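Local structure of peptidase M16 C-terminal domain-containing protein (Enterococcus faecalis, 3D3Y) at residues G280-F285 with A304-D309. The protein is of unknown function but is related to the M16 family of metal-dependent peptidases and probably binds a metal ion. Residues are numbered along the deposited sequence; the frame is centred on the assembly and turned at random.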
loop_
_atom_site.group_PDB
_atom_site.type_symbol
_atom_site.label_atom_id
_atom_site.label_comp_id
_atom_site.label_asym_id
_atom_site.label_seq_id
_atom_site.Cartn_x
_atom_site.Cartn_y
_atom_site.Cartn_z
ATOM N N GLY A 280 -13.891 10.259 -8.918
ATOM C CA GLY A 280 -13.409 11.544 -9.402
ATOM C C GLY A 280 -14.479 12.621 -9.381
ATOM O O GLY A 280 -14.184 13.763 -9.035
ATOM N N ILE A 281 -15.722 12.259 -9.730
ATOM C CA ILE A 281 -16.814 13.241 -9.823
ATOM C C ILE A 281 -17.316 13.616 -8.430
ATOM O O ILE A 281 -17.759 14.747 -8.200
ATOM C CB ILE A 281 -17.975 12.656 -10.662
ATOM C CG1 ILE A 281 -17.594 12.593 -12.148
ATOM C CG2 ILE A 281 -19.277 13.443 -10.488
ATOM C CD1 ILE A 281 -18.502 11.582 -12.939
ATOM N N PHE A 282 -17.294 12.641 -7.525
ATOM C CA PHE A 282 -17.844 12.802 -6.163
ATOM C C PHE A 282 -16.920 13.692 -5.304
ATOM O O PHE A 282 -17.322 14.777 -4.865
ATOM C CB PHE A 282 -18.126 11.412 -5.542
ATOM C CG PHE A 282 -18.768 11.442 -4.169
ATOM C CD1 PHE A 282 -19.809 12.340 -3.853
ATOM C CD2 PHE A 282 -18.365 10.526 -3.200
ATOM C CE1 PHE A 282 -20.420 12.345 -2.565
ATOM C CE2 PHE A 282 -18.942 10.515 -1.926
ATOM C CZ PHE A 282 -20.001 11.408 -1.603
ATOM N N GLY A 283 -15.669 13.287 -5.127
ATOM C CA GLY A 283 -14.745 14.033 -4.278
ATOM C C GLY A 283 -13.281 13.845 -4.633
ATOM O O GLY A 283 -12.423 14.264 -3.887
ATOM N N GLY A 284 -12.978 13.225 -5.773
ATOM C CA GLY A 284 -11.596 12.806 -6.049
ATOM C C GLY A 284 -10.667 13.912 -6.525
ATOM O O GLY A 284 -9.443 13.881 -6.269
ATOM N N PHE A 285 -11.250 14.881 -7.220
ATOM C CA PHE A 285 -10.521 15.924 -7.919
ATOM C C PHE A 285 -11.090 17.302 -7.557
ATOM O O PHE A 285 -12.192 17.380 -7.023
ATOM C CB PHE A 285 -10.683 15.702 -9.427
ATOM C CG PHE A 285 -9.977 14.484 -9.959
ATOM C CD1 PHE A 285 -8.596 14.332 -9.819
ATOM C CD2 PHE A 285 -10.677 13.521 -10.689
ATOM C CE1 PHE A 285 -7.928 13.221 -10.363
ATOM C CE2 PHE A 285 -10.013 12.406 -11.220
ATOM C CZ PHE A 285 -8.638 12.246 -11.042
ATOM N N ALA A 304 -12.525 18.665 1.439
ATOM C CA ALA A 304 -13.445 17.557 1.383
ATOM C C ALA A 304 -13.003 16.668 0.231
ATOM O O ALA A 304 -13.011 17.121 -0.902
ATOM C CB ALA A 304 -14.865 18.045 1.141
ATOM N N SER A 305 -12.594 15.428 0.489
ATOM C CA SER A 305 -12.228 14.608 -0.667
ATOM C C SER A 305 -12.593 13.166 -0.478
ATOM O O SER A 305 -12.908 12.742 0.629
ATOM C CB SER A 305 -10.745 14.754 -0.991
ATOM O OG SER A 305 -9.993 14.177 0.027
ATOM N N SER A 306 -12.571 12.413 -1.569
ATOM C CA SER A 306 -12.963 11.007 -1.492
ATOM C C SER A 306 -11.810 10.174 -2.037
ATOM O O SER A 306 -10.973 10.693 -2.827
ATOM C CB SER A 306 -14.281 10.762 -2.244
ATOM O OG SER A 306 -14.120 10.973 -3.650
ATOM N N SER A 307 -11.722 8.922 -1.566
ATOM C CA SER A 307 -10.675 7.973 -1.963
ATOM C C SER A 307 -11.350 6.626 -2.002
ATOM O O SER A 307 -12.305 6.406 -1.259
ATOM C CB SER A 307 -9.586 7.880 -0.892
ATOM O OG SER A 307 -8.972 9.136 -0.737
ATOM N N ILE A 308 -10.824 5.729 -2.828
ATOM C CA ILE A 308 -11.337 4.344 -2.968
ATOM C C ILE A 308 -10.241 3.295 -2.715
ATOM O O ILE A 308 -9.063 3.554 -2.935
ATOM C CB ILE A 308 -11.979 4.063 -4.357
ATOM C CG1 ILE A 308 -10.997 4.423 -5.492
ATOM C CG2 ILE A 308 -13.278 4.834 -4.470
ATOM C CD1 ILE A 308 -11.461 3.970 -6.971
ATOM N N ASP A 309 -10.658 2.110 -2.267
ATOM C CA ASP A 309 -9.776 0.991 -2.098
ATOM C C ASP A 309 -10.508 -0.178 -2.748
ATOM O O ASP A 309 -11.538 -0.655 -2.242
ATOM C CB ASP A 309 -9.545 0.757 -0.599
ATOM C CG ASP A 309 -8.664 -0.455 -0.296
ATOM O OD1 ASP A 309 -8.630 -1.433 -1.071
ATOM O OD2 ASP A 309 -8.020 -0.434 0.783
HETATM O O HOH W 1 -12.242 17.069 -3.589
#
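The amide of S306 donates a hydrogen bond to the carbonyl oxygen of G283, with S306 N 3.0 Å from G283 O. The donor stands well above the carbonyl plane, 67° out of it, and the C=O...N angle is only 103°. S305 adds a CA-H...O contact to the same oxygen, its CA 3.2 Å from G283 O. Water 1 lies 2.8 Å from both G283 O and A304 O and bridges them by hydrogen bonds. Beside the direct bond, the S306 side chain faces the helix end: CB rests 3.9 Å from G283 CA, and chi1 of 66° sets OG between its own backbone N and C, 3.1 Å from G283 C. The last turn of helix 272-284, widened to a pi-type turn at 280-284, is thereby fastened to strand 303-309, an outermost strand of the five-stranded mixed sheet in the M16-type alpha/beta domain. F282 meets S306 CB obliquely through CD2, and its side chain also touches M315 and V317 of strand 314-321 and I333, L337 and I340 of helix 326-341. S305 and S307 pair with Q318 and T316 through backbone hydrogen bonds.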